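Local atomic coordinates of tyrosyl-DNA phosphodiesterase 2 (Danio rerio, PDB entry 4F1H), a protein that belongs to the endonuclease/exonuclease/phosphatase family, with a DNase I-like fold, and holds a magnesium ion and a bound nucleotide in this structure. Residues I7-D12 against Y237-W242; K109-T114 against E140-A145. All blocks are in the same frame, centred on the assembly; numbering follows the deposited sequence.

Interaction 1: residues I7-D12 against Y237-W242; sequences ISWNVD and YTSDHW. With nucleotides of chain A.
In the nucleotide site of the DNase I-like fold, Asn10 lies flat against the imidazole of His241, at the point where strand 4-10 runs out and faces the loop leading into strand 243-249. Asn10 CB sits over the centre of the ring, 3.7 Å from its centroid, and the amide plane is turned only 12° from it. With CG anti to the backbone N, the amide continues across the same face, leaving the ring edge to the nucleotide: His241 NE2 donates to OP1 of DT1 of chain A at 2.8 Å, nearly straight at 167°. Asp206 is bonded to ND1, which would help set the ring's rotation, while Asn10 ND2 is hydrogen-bonded to Asp152.

Ser239 OG serves both segments. It donates to Asn10 O at 2.6 Å and accepts from His241 N, closing an ST turn; in the strand-end segment Asn10 OD1 accepts from Asp12 N in an Asx turn. The indole of Trp9 reaches back to the loop, its NE1 giving a 3.0 Å bond to His241 O from above the carbonyl plane, while Thr238 CG2 rests near the rim of one ring face. Asp12 OD2 and Asp240 OD1, two acceptors, come within 3.2 Å, their carboxylates stacked with planes 22° apart; Trp187 donates to Asp240 OD2. Two waters bridge the segments, one from Asn10 N to Trp242 O, the other between Val11 O and Thr238 O. Strand 37-43 flanks strand 4-10, helix 19-33 packs on Trp9 and Val11 through Leu26, and Ile227 of strand 220-227 also touches Trp9.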
ATOM      1  N   ILE B   7      -4.078 -23.440   8.871  1.00 14.80           N
ATOM      2  CA  ILE B   7      -4.127 -23.509   7.416  1.00 12.29           C
ATOM      3  C   ILE B   7      -5.119 -22.438   7.008  1.00 15.36           C
ATOM      4  O   ILE B   7      -6.109 -22.270   7.697  1.00 14.69           O
ATOM      5  CB  ILE B   7      -4.589 -24.880   6.912  1.00 14.83           C
ATOM      6  CG1 ILE B   7      -3.397 -25.863   7.010  1.00 13.44           C
ATOM      7  CG2 ILE B   7      -5.160 -24.809   5.448  1.00 15.96           C
ATOM      8  CD1 ILE B   7      -3.706 -27.270   6.515  1.00 14.79           C
ATOM      9  N   SER B   8      -4.850 -21.697   5.933  1.00 14.31           N
ATOM     10  CA  SER B   8      -5.854 -20.772   5.385  1.00 11.98           C
ATOM     11  C   SER B   8      -5.980 -21.114   3.906  1.00 15.69           C
ATOM     12  O   SER B   8      -4.977 -21.323   3.194  1.00 16.47           O
ATOM     13  CB  SER B   8      -5.387 -19.312   5.520  1.00 15.23           C
ATOM     14  OG  SER B   8      -6.371 -18.400   5.008  1.00 15.47           O
ATOM     15  N   TRP B   9      -7.206 -21.198   3.413  1.00 14.15           N
ATOM     16  CA  TRP B   9      -7.399 -21.650   2.020  1.00 13.13           C
ATOM     17  C   TRP B   9      -8.728 -21.180   1.458  1.00 13.56           C
ATOM     18  O   TRP B   9      -9.792 -21.432   2.045  1.00 13.45           O
ATOM     19  CB  TRP B   9      -7.340 -23.174   1.977  1.00 14.49           C
ATOM     20  CG  TRP B   9      -6.845 -23.783   0.689  1.00 12.99           C
ATOM     21  CD1 TRP B   9      -6.870 -23.254  -0.581  1.00 15.83           C
ATOM     22  CD2 TRP B   9      -6.208 -25.064   0.583  1.00 14.98           C
ATOM     23  NE1 TRP B   9      -6.293 -24.159  -1.477  1.00 16.37           N
ATOM     24  CE2 TRP B   9      -5.922 -25.281  -0.783  1.00 14.65           C
ATOM     25  CE3 TRP B   9      -5.916 -26.067   1.508  1.00 17.04           C
ATOM     26  CZ2 TRP B   9      -5.274 -26.439  -1.254  1.00 15.30           C
ATOM     27  CZ3 TRP B   9      -5.281 -27.261   1.030  1.00 17.43           C
ATOM     28  CH2 TRP B   9      -4.977 -27.411  -0.341  1.00 16.54           C
ATOM     29  N   ASN B  10      -8.686 -20.534   0.287  1.00 12.84           N
ATOM     30  CA  ASN B  10      -9.913 -20.288  -0.465  1.00 12.15           C
ATOM     31  C   ASN B  10     -10.148 -21.557  -1.297  1.00 14.31           C
ATOM     32  O   ASN B  10      -9.349 -21.893  -2.185  1.00 14.60           O
ATOM     33  CB  ASN B  10      -9.714 -19.032  -1.356  1.00 12.82           C
ATOM     34  CG  ASN B  10     -10.900 -18.759  -2.253  1.00 16.02           C
ATOM     35  OD1 ASN B  10     -11.569 -19.686  -2.706  1.00 15.28           O
ATOM     36  ND2 ASN B  10     -11.149 -17.488  -2.550  1.00 18.71           N
ATOM     37  N   VAL B  11     -11.261 -22.247  -0.998  1.00 11.82           N
ATOM     38  CA  VAL B  11     -11.550 -23.570  -1.570  1.00 12.10           C
ATOM     39  C   VAL B  11     -12.217 -23.520  -2.930  1.00 15.23           C
ATOM     40  O   VAL B  11     -12.453 -24.570  -3.535  1.00 16.62           O
ATOM     41  CB  VAL B  11     -12.369 -24.464  -0.593  1.00 14.47           C
ATOM     42  CG1 VAL B  11     -11.632 -24.509   0.766  1.00 17.46           C
ATOM     43  CG2 VAL B  11     -13.825 -23.916  -0.405  1.00 16.95           C
ATOM     44  N   ASP B  12     -12.535 -22.310  -3.400  1.00 15.74           N
ATOM     45  CA  ASP B  12     -13.115 -22.132  -4.740  1.00 15.44           C
ATOM     46  C   ASP B  12     -14.430 -22.922  -4.887  1.00 19.01           C
ATOM     47  O   ASP B  12     -14.634 -23.638  -5.863  1.00 18.69           O
ATOM     48  CB  ASP B  12     -12.151 -22.512  -5.856  1.00 16.75           C
ATOM     49  CG  ASP B  12     -12.568 -21.968  -7.218  1.00 27.52           C
ATOM     50  OD1 ASP B  12     -13.540 -21.179  -7.299  1.00 29.72           O
ATOM     51  OD2 ASP B  12     -11.903 -22.312  -8.211  1.00 29.30           O
ATOM     52  N   TYR B 237      -6.526 -29.466  -9.503  1.00 16.60           N
ATOM     53  CA  TYR B 237      -6.052 -29.055  -8.174  1.00 16.04           C
ATOM     54  C   TYR B 237      -7.222 -28.879  -7.222  1.00 17.19           C
ATOM     55  O   TYR B 237      -8.375 -28.681  -7.631  1.00 18.00           O
ATOM     56  CB  TYR B 237      -5.262 -27.730  -8.278  1.00 15.86           C
ATOM     57  CG  TYR B 237      -4.017 -27.886  -9.129  1.00 17.46           C
ATOM     58  CD1 TYR B 237      -2.869 -28.480  -8.600  1.00 21.45           C
ATOM     59  CD2 TYR B 237      -4.007 -27.515 -10.459  1.00 18.55           C
ATOM     60  CE1 TYR B 237      -1.740 -28.673  -9.384  1.00 25.14           C
ATOM     61  CE2 TYR B 237      -2.862 -27.709 -11.254  1.00 21.88           C
ATOM     62  CZ  TYR B 237      -1.750 -28.280 -10.703  1.00 22.12           C
ATOM     63  OH  TYR B 237      -0.609 -28.479 -11.477  1.00 24.02           O
ATOM     64  N   THR B 238      -6.916 -28.910  -5.929  1.00 14.68           N
ATOM     65  CA  THR B 238      -7.953 -28.757  -4.923  1.00 15.09           C
ATOM     66  C   THR B 238      -8.693 -27.412  -5.125  1.00 14.33           C
ATOM     67  O   THR B 238      -9.939 -27.336  -4.988  1.00 16.35           O
ATOM     68  CB  THR B 238      -7.297 -28.790  -3.517  1.00 15.27           C
ATOM     69  OG1 THR B 238      -6.733 -30.098  -3.296  1.00 19.17           O
ATOM     70  CG2 THR B 238      -8.314 -28.508  -2.428  1.00 16.60           C
ATOM     71  N   SER B 239      -7.924 -26.382  -5.488  1.00 14.12           N
ATOM     72  CA  SER B 239      -8.480 -25.042  -5.726  1.00 13.65           C
ATOM     73  C   SER B 239      -7.675 -24.272  -6.746  1.00 15.43           C
ATOM     74  O   SER B 239      -6.578 -24.699  -7.086  1.00 17.67           O
ATOM     75  CB  SER B 239      -8.389 -24.293  -4.400  1.00 18.04           C
ATOM     76  OG  SER B 239      -8.931 -23.011  -4.512  1.00 17.53           O
ATOM     77  N   ASP B 240      -8.212 -23.139  -7.218  1.00 13.62           N
ATOM     78  CA  ASP B 240      -7.378 -22.242  -8.009  1.00 17.53           C
ATOM     79  C   ASP B 240      -6.364 -21.464  -7.147  1.00 16.68           C
ATOM     80  O   ASP B 240      -5.435 -20.840  -7.691  1.00 14.79           O
ATOM     81  CB  ASP B 240      -8.232 -21.301  -8.877  1.00 17.47           C
ATOM     82  CG  ASP B 240      -9.125 -20.380  -8.060  1.00 23.69           C
ATOM     83  OD1 ASP B 240      -9.438 -20.671  -6.873  1.00 23.25           O
ATOM     84  OD2 ASP B 240      -9.546 -19.348  -8.641  1.00 26.67           O
ATOM     85  N   HIS B 241      -6.549 -21.492  -5.822  1.00 16.87           N
ATOM     86  CA  HIS B 241      -5.565 -20.941  -4.887  1.00 14.48           C
ATOM     87  C   HIS B 241      -4.715 -22.045  -4.300  1.00 14.31           C
ATOM     88  O   HIS B 241      -5.195 -23.166  -4.140  1.00 14.93           O
ATOM     89  CB  HIS B 241      -6.272 -20.277  -3.689  1.00 15.47           C
ATOM     90  CG  HIS B 241      -7.005 -19.021  -4.023  1.00 16.45           C
ATOM     91  ND1 HIS B 241      -6.612 -17.789  -3.529  1.00 16.27           N
ATOM     92  CD2 HIS B 241      -8.152 -18.806  -4.717  1.00 18.55           C
ATOM     93  CE1 HIS B 241      -7.466 -16.859  -3.936  1.00 16.85           C
ATOM     94  NE2 HIS B 241      -8.397 -17.448  -4.673  1.00 16.12           N
ATOM     95  N   TRP B 242      -3.492 -21.700  -3.896  1.00 13.84           N
ATOM     96  CA  TRP B 242      -2.719 -22.580  -3.037  1.00 15.70           C
ATOM     97  C   TRP B 242      -3.141 -22.285  -1.593  1.00 16.13           C
ATOM     98  O   TRP B 242      -3.564 -21.156  -1.275  1.00 19.48           O
ATOM     99  CB  TRP B 242      -1.234 -22.298  -3.215  1.00 15.75           C
ATOM    100  CG  TRP B 242      -0.722 -22.411  -4.640  1.00 14.43           C
ATOM    101  CD1 TRP B 242       0.191 -21.587  -5.210  1.00 17.69           C
ATOM    102  CD2 TRP B 242      -1.013 -23.427  -5.615  1.00 16.27           C
ATOM    103  NE1 TRP B 242       0.476 -22.001  -6.480  1.00 16.91           N
ATOM    104  CE2 TRP B 242      -0.237 -23.138  -6.754  1.00 20.08           C
ATOM    105  CE3 TRP B 242      -1.840 -24.546  -5.634  1.00 18.80           C
ATOM    106  CZ2 TRP B 242      -0.290 -23.927  -7.919  1.00 17.74           C
ATOM    107  CZ3 TRP B 242      -1.874 -25.333  -6.779  1.00 17.61           C
ATOM    108  CH2 TRP B 242      -1.105 -25.018  -7.894  1.00 16.73           C
TER
ATOM    109  OP3  DT A   1     -11.674 -13.822  -4.877  1.00 19.08           O
ATOM    110  P    DT A   1     -10.590 -14.563  -5.596  0.68 15.64           P
ATOM    111  OP1  DT A   1     -10.676 -16.015  -5.568  1.00 24.80           O
ATOM    112  OP2  DT A   1      -9.229 -14.261  -5.028  1.00 23.87           O
ATOM    113  O5'  DT A   1     -10.575 -13.983  -7.071  1.00 20.96           O
ATOM    114  C5'  DT A   1      -9.841 -14.719  -8.064  1.00 21.57           C
ATOM    115  C4'  DT A   1     -10.040 -13.983  -9.373  1.00 19.57           C
ATOM    116  O4'  DT A   1     -11.392 -14.293  -9.812  1.00 20.94           O
ATOM    117  C3'  DT A   1      -9.926 -12.455  -9.306  1.00 21.42           C
ATOM    118  O3'  DT A   1      -9.435 -11.973 -10.571  1.00 20.66           O
ATOM    119  C2'  DT A   1     -11.371 -12.004  -9.114  1.00 19.11           C
ATOM    120  C1'  DT A   1     -12.105 -13.046  -9.959  1.00 19.91           C
ATOM    121  N1   DT A   1     -13.539 -13.223  -9.587  1.00 19.76           N
ATOM    122  C2   DT A   1     -14.496 -12.919 -10.537  1.00 29.08           C
ATOM    123  O2   DT A   1     -14.218 -12.492 -11.669  1.00 29.51           O
ATOM    124  N3   DT A   1     -15.784 -13.102 -10.110  1.00 28.47           N
ATOM    125  C4   DT A   1     -16.221 -13.563  -8.872  1.00 29.92           C
ATOM    126  O4   DT A   1     -17.431 -13.701  -8.609  1.00 24.66           O
ATOM    127  C5   DT A   1     -15.150 -13.862  -7.937  1.00 23.86           C
ATOM    128  C7   DT A   1     -15.467 -14.327  -6.548  1.00 17.71           C
ATOM    129  C6   DT A   1     -13.875 -13.690  -8.319  1.00 21.09           C
TER
HETATM  130  O   HOH W   1      -6.110 -19.726  -0.569  1.00 18.36           O
HETATM  131  O   HOH W   2     -11.388 -19.364  -5.714  1.00 23.39           O
HETATM  132  O   HOH W   3     -11.636 -27.139  -2.874  1.00 18.12           O

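Interaction 2: residues K109-T114 against E140-A145; sequences KLYLMT and EAPEDA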
ATOM      1  N   LYS B 109      -5.105 -16.552  25.233  1.00 21.74           N
ATOM      2  CA  LYS B 109      -6.237 -16.123  24.426  1.00 22.13           C
ATOM      3  C   LYS B 109      -5.745 -15.873  23.008  1.00 19.75           C
ATOM      4  O   LYS B 109      -4.715 -15.218  22.825  1.00 20.77           O
ATOM      5  CB  LYS B 109      -6.837 -14.836  24.998  1.00 21.99           C
ATOM      6  CG  LYS B 109      -8.142 -14.456  24.347  1.00 26.78           C
ATOM      7  CD  LYS B 109      -8.665 -13.089  24.853  1.00 33.77           C
ATOM      8  CE  LYS B 109      -9.329 -13.191  26.221  1.00 37.40           C
ATOM      9  NZ  LYS B 109      -9.764 -11.826  26.689  1.00 32.60           N
ATOM     10  N   LEU B 110      -6.482 -16.390  22.012  1.00 19.72           N
ATOM     11  CA  LEU B 110      -6.213 -16.061  20.603  1.00 17.96           C
ATOM     12  C   LEU B 110      -7.446 -15.361  20.062  1.00 17.75           C
ATOM     13  O   LEU B 110      -8.570 -15.734  20.414  1.00 18.86           O
ATOM     14  CB  LEU B 110      -5.955 -17.301  19.739  1.00 16.86           C
ATOM     15  CG  LEU B 110      -4.955 -18.332  20.241  1.00 19.79           C
ATOM     16  CD1 LEU B 110      -4.836 -19.423  19.171  1.00 22.00           C
ATOM     17  CD2 LEU B 110      -3.607 -17.681  20.559  1.00 21.39           C
ATOM     18  N   TYR B 111      -7.248 -14.378  19.178  1.00 17.53           N
ATOM     19  CA  TYR B 111      -8.384 -13.669  18.584  1.00 19.62           C
ATOM     20  C   TYR B 111      -8.232 -13.993  17.095  1.00 18.41           C
ATOM     21  O   TYR B 111      -7.352 -13.430  16.442  1.00 19.95           O
ATOM     22  CB  TYR B 111      -8.224 -12.181  18.909  1.00 16.81           C
ATOM     23  CG  TYR B 111      -9.332 -11.239  18.511  1.00 22.75           C
ATOM     24  CD1 TYR B 111      -9.297 -10.587  17.286  1.00 23.91           C
ATOM     25  CD2 TYR B 111     -10.362 -10.921  19.403  1.00 22.13           C
ATOM     26  CE1 TYR B 111     -10.297  -9.666  16.914  1.00 23.09           C
ATOM     27  CE2 TYR B 111     -11.389 -10.008  19.037  1.00 25.41           C
ATOM     28  CZ  TYR B 111     -11.335  -9.386  17.803  1.00 27.30           C
ATOM     29  OH  TYR B 111     -12.337  -8.478  17.441  1.00 24.08           O
ATOM     30  N   LEU B 112      -9.025 -14.958  16.602  1.00 16.36           N
ATOM     31  CA  LEU B 112      -8.869 -15.510  15.247  1.00 19.91           C
ATOM     32  C   LEU B 112      -9.829 -14.818  14.290  1.00 18.33           C
ATOM     33  O   LEU B 112     -11.003 -14.622  14.602  1.00 18.02           O
ATOM     34  CB  LEU B 112      -9.149 -17.014  15.266  1.00 14.53           C
ATOM     35  CG  LEU B 112      -8.277 -17.759  16.290  1.00 14.66           C
ATOM     36  CD1 LEU B 112      -8.846 -19.159  16.460  1.00 16.14           C
ATOM     37  CD2 LEU B 112      -6.812 -17.815  15.894  1.00 18.94           C
ATOM     38  N   MET B 113      -9.332 -14.423  13.125  1.00 14.71           N
ATOM     39  CA  MET B 113     -10.169 -13.644  12.213  1.00 13.85           C
ATOM     40  C   MET B 113      -9.979 -14.105  10.781  1.00 14.65           C
ATOM     41  O   MET B 113      -8.882 -14.448  10.380  1.00 15.66           O
ATOM     42  CB  MET B 113      -9.746 -12.168  12.251  1.00 15.23           C
ATOM     43  CG  MET B 113      -9.594 -11.571  13.651  1.00 17.51           C
ATOM     44  SD  MET B 113      -8.661 -10.001  13.587  1.00 23.20           S
ATOM     45  CE  MET B 113      -9.759  -9.009  12.572  1.00 25.35           C
ATOM     46  N   THR B 114     -11.072 -14.113  10.017  1.00 13.21           N
ATOM     47  CA  THR B 114     -10.943 -14.370   8.564  1.00 14.70           C
ATOM     48  C   THR B 114     -11.942 -13.549   7.753  1.00 16.64           C
ATOM     49  O   THR B 114     -13.029 -13.164   8.202  1.00 15.05           O
ATOM     50  CB  THR B 114     -11.069 -15.881   8.192  1.00 15.30           C
ATOM     51  OG1 THR B 114     -10.623 -16.083   6.853  1.00 15.89           O
ATOM     52  CG2 THR B 114     -12.503 -16.413   8.332  1.00 14.11           C
ATOM     53  N   GLU B 140      -7.432  -3.075  17.854  1.00 25.74           N
ATOM     54  CA  GLU B 140      -8.280  -2.921  19.048  1.00 25.39           C
ATOM     55  C   GLU B 140      -8.578  -4.203  19.783  1.00 24.80           C
ATOM     56  O   GLU B 140      -9.279  -4.199  20.792  1.00 26.20           O
ATOM     57  CB  GLU B 140      -9.629  -2.321  18.650  1.00 28.22           C
ATOM     58  CG  GLU B 140      -9.545  -0.926  18.044  1.00 35.53           C
ATOM     59  CD  GLU B 140     -10.917  -0.445  17.580  1.00 41.81           C
ATOM     60  OE1 GLU B 140     -11.868  -1.267  17.567  1.00 44.03           O
ATOM     61  OE2 GLU B 140     -11.044   0.753  17.229  1.00 46.33           O
ATOM     62  N   ALA B 141      -8.075  -5.322  19.287  1.00 21.00           N
ATOM     63  CA  ALA B 141      -8.370  -6.592  19.932  1.00 23.14           C
ATOM     64  C   ALA B 141      -7.811  -6.560  21.362  1.00 23.65           C
ATOM     65  O   ALA B 141      -6.813  -5.881  21.609  1.00 24.94           O
ATOM     66  CB  ALA B 141      -7.719  -7.728  19.135  1.00 20.48           C
ATOM     67  N   PRO B 142      -8.440  -7.310  22.284  1.00 24.82           N
ATOM     68  CA  PRO B 142      -8.023  -7.324  23.703  1.00 28.92           C
ATOM     69  C   PRO B 142      -6.510  -7.495  23.872  1.00 32.49           C
ATOM     70  O   PRO B 142      -5.895  -8.328  23.196  1.00 25.02           O
ATOM     71  CB  PRO B 142      -8.753  -8.552  24.270  1.00 29.33           C
ATOM     72  CG  PRO B 142      -9.959  -8.703  23.424  1.00 32.58           C
ATOM     73  CD  PRO B 142      -9.563  -8.234  22.032  1.00 29.24           C
ATOM     74  N   GLU B 143      -5.929  -6.711  24.782  1.00 32.99           N
ATOM     75  CA  GLU B 143      -4.496  -6.719  25.042  1.00 39.10           C
ATOM     76  C   GLU B 143      -3.925  -8.082  25.387  1.00 28.93           C
ATOM     77  O   GLU B 143      -2.732  -8.322  25.186  1.00 31.33           O
ATOM     78  CB  GLU B 143      -4.180  -5.798  26.209  1.00 48.41           C
ATOM     79  CG  GLU B 143      -4.206  -4.333  25.882  1.00 57.26           C
ATOM     80  CD  GLU B 143      -3.252  -3.559  26.770  1.00 62.11           C
ATOM     81  OE1 GLU B 143      -2.958  -4.051  27.889  1.00 55.80           O
ATOM     82  OE2 GLU B 143      -2.788  -2.478  26.338  1.00 64.17           O
ATOM     83  N   ASP B 144      -4.757  -8.963  25.935  1.00 25.20           N
ATOM     84  CA  ASP B 144      -4.271 -10.259  26.364  1.00 27.62           C
ATOM     85  C   ASP B 144      -4.404 -11.347  25.299  1.00 24.61           C
ATOM     86  O   ASP B 144      -4.130 -12.515  25.577  1.00 24.04           O
ATOM     87  CB  ASP B 144      -4.936 -10.695  27.679  1.00 27.56           C
ATOM     88  CG  ASP B 144      -6.452 -10.825  27.566  1.00 34.96           C
ATOM     89  OD1 ASP B 144      -7.044 -10.281  26.602  1.00 35.23           O
ATOM     90  OD2 ASP B 144      -7.056 -11.461  28.458  1.00 45.60           O
ATOM     91  N   ALA B 145      -4.785 -10.961  24.076  1.00 25.46           N
ATOM     92  CA  ALA B 145      -4.912 -11.940  22.995  1.00 23.02           C
ATOM     93  C   ALA B 145      -3.793 -11.780  21.977  1.00 20.08           C
ATOM     94  O   ALA B 145      -3.365 -10.642  21.685  1.00 20.80           O
ATOM     95  CB  ALA B 145      -6.266 -11.809  22.266  1.00 24.95           C
TER
HETATM   96  O   HOH W   4      -4.341 -14.842  27.383  1.00 29.40           O
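Lys109 and Ala145 bring the backbones together, their CA atoms 4.6 Å apart, where strand 108-114 starts to run parallel to strand 145-150. The intervening helix 124-140 makes this a beta-alpha-beta connection within one of the two sheets of the DNase I-like fold. After the helix the chain reverses through a type I turn, Pro142 to Ala145, closed by Ala145 N to Pro142 O at 3.0 Å. At the mouth of the strand pair Ala145 CA makes a CA-H...O contact with Lys109 O, and the regular ladder follows with Lys109 and Tyr111 bonded to Ile146.

Tyr111 carries the apolar half. Its CG stands anti to the backbone N (chi1 -175°), which lifts the ring from the sheet toward the loop. Ala141 CB then sits over the centre of one face, 3.8 Å from the centroid and 12° off the normal, a CH-pi contact. Pro142 CD approaches CD2 and CE2 obliquely, and Ala145 CB fills in beneath, against Tyr111 CB. Met113 SD lies at the ring edge, in its plane. Arg211 binds the carbonyls of Ala141, Pro142 and Ala145, tying the turn to strand 202-211.

The polar half lies toward the more exposed side of the contact. The aliphatic chain of Lys109 passes alongside Ala145, CD 3.8 Å from its CB, then bends at chi3 (-79°) to bring the ammonium to the Asp144 carboxylate. This salt bridge is uneven: NZ to OD1 is 3.1 Å, on the syn side, whereas NZ to OD2 is a weak bond. At the backbone end of the same two residues, a water accepts from Lys109 N at 2.9 Å and donates to Asp144 O.

Interactions 1 and 2 lie on opposite sides of the chain's centre, their own centres about 25 Å apart, and along the chain 109-114 with 140-145 is nested within the loop closed by 7-12 with 237-242. They belong to different sheets: interaction 1 gathers at the end of strand 4-10 of the six-stranded sheet, interaction 2 at the start of a parallel pair in the other. The first is wholly buried, and its polar groups answer to waters, neighbouring aspartates and the nucleotide. The second is partly buried, joining aromatic-aliphatic packing to a peripheral salt bridge. Gln41 links their surroundings: it touches Ser8 and Asn10 and bonds to Thr114 OG1.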